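Local coordinates for vacuolar protein sorting-associated protein 29 (PDB 5XCJ) that probably acts in retromer-linked protein transport as a metal-binding Vps29 subunit built on a metallophosphatase fold, at residues 117-122 / 147-152; 17-22 / 165-170. The protein carries 1 engineered substitution. All blocks are in the same frame, centred on the assembly; numbering follows the deposited sequence.

Contact 1 of 2, residues 117-122 / 147-152; sequences HKLETK and VPSFML
Two torsions set this meeting: Leu119 has CG anti to its backbone N (chi1 176°), which carries its branched end toward 147-152, and Met151 has CG anti to its carbonyl carbon with an extended chain beyond, so that its terminal methyl reaches across to 117-122. The two side chains meet at a slant, CE of Met151 lying 3.9 Å from Leu119 CG. Met151 CE also ends against polar atoms, 3.3 Å from Glu120 O and 3.1 Å from Thr121 OG1, a snug fit in which the hydroxyl takes its hydrogen bond elsewhere, with Glu164. Leu119 CD1 rests against both Ser149 CB and Phe150 O, on neighbouring sides, 3.5 Å from the latter. In the two-sheet metallophosphatase fold this joins edge strand 120-124 of one sheet to inner strand 149-156 of the other, through side chains that also rest on the backbone of the opposite segment. At the beginning of both segments, by His117, which serves a zinc site in this protein although no metal is bound here, water takes over from the apolar groups. One water can bridge the carbonyl O of His117 and that of Val147, though other acceptors compete for its protons. Another donates to His117 O while accepting from Lys118 NZ and Val147 N; a third accepts from Leu119 N at 3.0 Å and lies 2.7 Å from Ser149 OG.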
# COMPACT_ATOMS: atom_id res chain seq x y z
N HIS A 117 9.25 -1.82 -2.76
CA HIS A 117 9.19 -3.09 -2.03
C HIS A 117 9.74 -2.96 -0.61
O HIS A 117 10.17 -3.94 -0.00
CB HIS A 117 9.85 -4.24 -2.80
CG HIS A 117 9.05 -4.71 -3.97
ND1 HIS A 117 9.06 -6.02 -4.40
CD2 HIS A 117 8.21 -4.05 -4.80
CE1 HIS A 117 8.26 -6.14 -5.44
NE2 HIS A 117 7.74 -4.96 -5.71
N LYS A 118 9.70 -1.75 -0.08
CA LYS A 118 10.14 -1.49 1.28
C LYS A 118 9.08 -0.64 1.97
O LYS A 118 8.77 0.46 1.52
CB LYS A 118 11.49 -0.78 1.32
CG LYS A 118 12.09 -0.73 2.71
CD LYS A 118 11.71 -1.97 3.51
CE LYS A 118 12.85 -2.45 4.39
NZ LYS A 118 13.15 -3.89 4.17
N LEU A 119 8.51 -1.16 3.04
CA LEU A 119 7.49 -0.44 3.76
C LEU A 119 8.11 0.78 4.42
O LEU A 119 9.17 0.69 5.01
CB LEU A 119 6.85 -1.33 4.82
CG LEU A 119 5.80 -0.70 5.73
CD1 LEU A 119 4.81 -1.74 6.20
CD2 LEU A 119 6.44 -0.00 6.91
N GLU A 120 7.46 1.93 4.27
CA GLU A 120 7.95 3.14 4.90
C GLU A 120 6.83 4.11 5.25
O GLU A 120 5.89 4.28 4.48
CB GLU A 120 8.98 3.83 3.99
CG GLU A 120 9.70 5.00 4.64
CD GLU A 120 10.64 5.71 3.69
OE1 GLU A 120 11.84 5.38 3.67
OE2 GLU A 120 10.17 6.58 2.94
N THR A 121 6.95 4.74 6.41
CA THR A 121 6.01 5.76 6.83
C THR A 121 6.82 7.03 7.03
O THR A 121 7.75 7.05 7.82
CB THR A 121 5.32 5.39 8.14
OG1 THR A 121 4.45 4.28 7.93
CG2 THR A 121 4.52 6.57 8.65
N LYS A 122 6.50 8.08 6.28
CA LYS A 122 7.23 9.33 6.42
C LYS A 122 6.33 10.56 6.37
O LYS A 122 5.40 10.63 5.58
CB LYS A 122 8.31 9.43 5.36
CG LYS A 122 9.62 10.01 5.86
CD LYS A 122 10.70 10.00 4.79
CE LYS A 122 10.23 10.69 3.52
NZ LYS A 122 11.13 10.39 2.37
N VAL A 147 10.80 -8.14 2.76
CA VAL A 147 10.03 -8.94 3.70
C VAL A 147 8.55 -8.63 3.50
O VAL A 147 8.20 -7.50 3.17
CB VAL A 147 10.40 -8.66 5.17
CG1 VAL A 147 11.79 -9.18 5.48
CG2 VAL A 147 10.27 -7.17 5.47
N PRO A 148 7.68 -9.61 3.72
CA PRO A 148 6.25 -9.37 3.52
C PRO A 148 5.81 -8.25 4.45
O PRO A 148 6.16 -8.25 5.62
CB PRO A 148 5.61 -10.69 3.92
CG PRO A 148 6.66 -11.70 3.63
CD PRO A 148 7.96 -11.04 3.96
N SER A 149 5.08 -7.29 3.90
CA SER A 149 4.61 -6.16 4.66
C SER A 149 3.29 -5.59 4.19
O SER A 149 2.91 -5.76 3.04
CB SER A 149 5.66 -5.05 4.60
OG SER A 149 6.78 -5.40 5.38
N PHE A 150 2.59 -4.93 5.11
CA PHE A 150 1.34 -4.23 4.83
C PHE A 150 1.06 -3.20 5.92
O PHE A 150 1.71 -3.19 6.96
CB PHE A 150 0.16 -5.17 4.58
CG PHE A 150 -0.38 -5.80 5.82
CD1 PHE A 150 -1.31 -5.14 6.60
CD2 PHE A 150 0.03 -7.06 6.20
CE1 PHE A 150 -1.82 -5.73 7.73
CE2 PHE A 150 -0.47 -7.65 7.34
CZ PHE A 150 -1.39 -6.98 8.10
N MET A 151 0.10 -2.32 5.66
CA MET A 151 -0.26 -1.28 6.61
C MET A 151 -1.75 -1.25 6.88
O MET A 151 -2.55 -1.56 6.01
CB MET A 151 0.12 0.09 6.06
CG MET A 151 1.58 0.47 6.10
SD MET A 151 1.75 2.13 5.42
CE MET A 151 3.50 2.42 5.66
N LEU A 152 -2.11 -0.87 8.10
CA LEU A 152 -3.49 -0.69 8.47
C LEU A 152 -3.59 0.73 9.01
O LEU A 152 -2.81 1.11 9.87
CB LEU A 152 -3.93 -1.69 9.53
CG LEU A 152 -4.26 -3.08 9.02
CD1 LEU A 152 -4.69 -3.97 10.16
CD2 LEU A 152 -5.34 -2.99 7.95
O HOH W 1 8.02 -5.52 1.12
O HOH W 2 10.81 -5.04 2.84
O HOH W 3 8.57 -4.09 3.78

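Contact 2 of 2, residues 17-22 / 165-170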
# COMPACT_ATOMS: atom_id res chain seq x y z
N ALA A 17 3.64 -15.95 -2.44
CA ALA A 17 2.37 -16.18 -1.77
C ALA A 17 2.23 -15.30 -0.54
O ALA A 17 3.19 -15.09 0.18
CB ALA A 17 2.23 -17.64 -1.39
N ILE A 18 1.04 -14.76 -0.34
CA ILE A 18 0.79 -13.93 0.83
C ILE A 18 0.85 -14.86 2.04
O ILE A 18 0.24 -15.92 2.04
CB ILE A 18 -0.60 -13.29 0.80
CG1 ILE A 18 -0.81 -12.53 -0.51
CG2 ILE A 18 -0.79 -12.38 2.00
CD1 ILE A 18 -2.23 -12.08 -0.73
N PRO A 19 1.56 -14.45 3.08
CA PRO A 19 1.68 -15.30 4.26
C PRO A 19 0.30 -15.56 4.86
O PRO A 19 -0.53 -14.67 4.91
CB PRO A 19 2.54 -14.47 5.21
CG PRO A 19 3.35 -13.60 4.31
CD PRO A 19 2.45 -13.27 3.16
N GLN A 20 0.08 -16.78 5.32
CA GLN A 20 -1.21 -17.16 5.87
C GLN A 20 -1.58 -16.32 7.08
O GLN A 20 -2.74 -15.97 7.25
CB GLN A 20 -1.28 -18.65 6.20
CG GLN A 20 -2.69 -19.14 6.45
CD GLN A 20 -3.64 -18.83 5.31
OE1 GLN A 20 -3.33 -19.06 4.15
NE2 GLN A 20 -4.81 -18.30 5.64
N VAL A 21 -0.59 -15.94 7.87
CA VAL A 21 -0.83 -15.15 9.07
C VAL A 21 -1.46 -13.82 8.70
O VAL A 21 -2.38 -13.37 9.37
CB VAL A 21 0.44 -14.94 9.92
CG1 VAL A 21 0.76 -16.19 10.71
CG2 VAL A 21 1.62 -14.54 9.06
N PHE A 22 -0.97 -13.20 7.64
CA PHE A 22 -1.52 -11.93 7.19
C PHE A 22 -2.97 -12.11 6.78
O PHE A 22 -3.83 -11.29 7.10
CB PHE A 22 -0.73 -11.42 5.97
CG PHE A 22 0.57 -10.76 6.31
CD1 PHE A 22 1.03 -10.75 7.61
CD2 PHE A 22 1.32 -10.14 5.33
CE1 PHE A 22 2.22 -10.13 7.93
CE2 PHE A 22 2.52 -9.53 5.64
CZ PHE A 22 2.97 -9.53 6.94
N TYR A 165 2.77 -3.57 9.57
CA TYR A 165 2.95 -5.01 9.78
C TYR A 165 4.00 -5.59 8.84
O TYR A 165 3.95 -5.35 7.64
CB TYR A 165 1.63 -5.77 9.58
CG TYR A 165 0.60 -5.52 10.66
CD1 TYR A 165 0.58 -6.29 11.81
CD2 TYR A 165 -0.33 -4.51 10.53
CE1 TYR A 165 -0.35 -6.06 12.80
CE2 TYR A 165 -1.27 -4.28 11.51
CZ TYR A 165 -1.27 -5.05 12.65
OH TYR A 165 -2.20 -4.82 13.63
N THR A 166 4.95 -6.31 9.41
CA THR A 166 6.01 -6.96 8.65
C THR A 166 6.24 -8.39 9.15
O THR A 166 6.02 -8.69 10.31
CB THR A 166 7.33 -6.19 8.70
OG1 THR A 166 7.78 -6.08 10.05
CG2 THR A 166 7.16 -4.80 8.10
N LEU A 167 6.68 -9.26 8.25
CA LEU A 167 6.98 -10.63 8.64
C LEU A 167 8.49 -10.78 8.56
O LEU A 167 9.06 -10.84 7.48
CB LEU A 167 6.30 -11.61 7.68
CG LEU A 167 6.54 -13.11 7.85
CD1 LEU A 167 6.01 -13.60 9.19
CD2 LEU A 167 5.93 -13.89 6.70
N VAL A 168 9.13 -10.81 9.72
CA VAL A 168 10.58 -10.94 9.78
C VAL A 168 11.03 -12.18 10.53
O VAL A 168 10.61 -12.42 11.66
CB VAL A 168 11.23 -9.72 10.44
CG1 VAL A 168 12.74 -9.87 10.44
CG2 VAL A 168 10.79 -8.44 9.75
N ASP A 169 11.85 -12.99 9.86
CA ASP A 169 12.41 -14.20 10.43
C ASP A 169 11.35 -15.17 10.92
O ASP A 169 11.54 -15.84 11.92
CB ASP A 169 13.39 -13.86 11.56
CG ASP A 169 14.55 -13.01 11.09
OD1 ASP A 169 14.82 -13.01 9.87
OD2 ASP A 169 15.19 -12.35 11.92
N GLY A 170 10.22 -15.22 10.23
CA GLY A 170 9.15 -16.14 10.58
C GLY A 170 8.27 -15.67 11.72
O GLY A 170 7.38 -16.38 12.16
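Leu167 is the bump here, and the start of helix 20-28 supplies the hollow. With CG anti to the backbone N (chi1 177°), the leucine sends its forked end out from strand 159-168 toward Pro19 and Val21. Leu167 CD2 presses on the proline ring, 3.5 Å from Pro19 CG and 3.7 Å from Pro19 CB, the two side chains lying alongside and pointing opposite ways. Leu167 CD1 makes a looser approach to Val21 CG2, at 4.5 Å. Nearer the backbone, Leu167 CB meets the tip of the Phe22 ring, CZ, at 4.0 Å. That tip points at the strand itself: Leu167 N, 3.9 Å from Phe22 CZ, and the carbonyl carbon of Thr166 both lie at the ring edge, near its plane. Pro19 also covers part of one face of the Phe22 ring, its CG sitting 4.1 Å above the plane and displaced to the ring's margin, so proline and phenylalanine together form a stepped wall for the leucine. Val172 of the next strand touches both Val21 and Leu167, extending the apolar patch. Pro19 occupies the N-cap position, and the whole is a helix start docked on a sheet face, part of the layered alpha/beta architecture of the calcineurin-like metallophosphatase fold.

The centres of the two contacts lie 12 Å apart, and along the chain contact 1 is nested within the loop closed by contact 2. Strands 149-156 and 159-168, one from each contact, follow each other in sequence and pair antiparallel in the six-stranded sheet, with probable hydrogen bonds from Tyr165 N to Phe150 O and from Leu167 N to Pro148 O. Phe150 and Phe22 also meet edge-to-face. Contact 1 ties this sheet to the five-stranded one near zinc-site residue His117, whereas contact 2 fastens helix 20-28 to it nearer the surface. Neighbouring strands of one sheet thus connect the sheet-to-sheet junction with the outer helical layer.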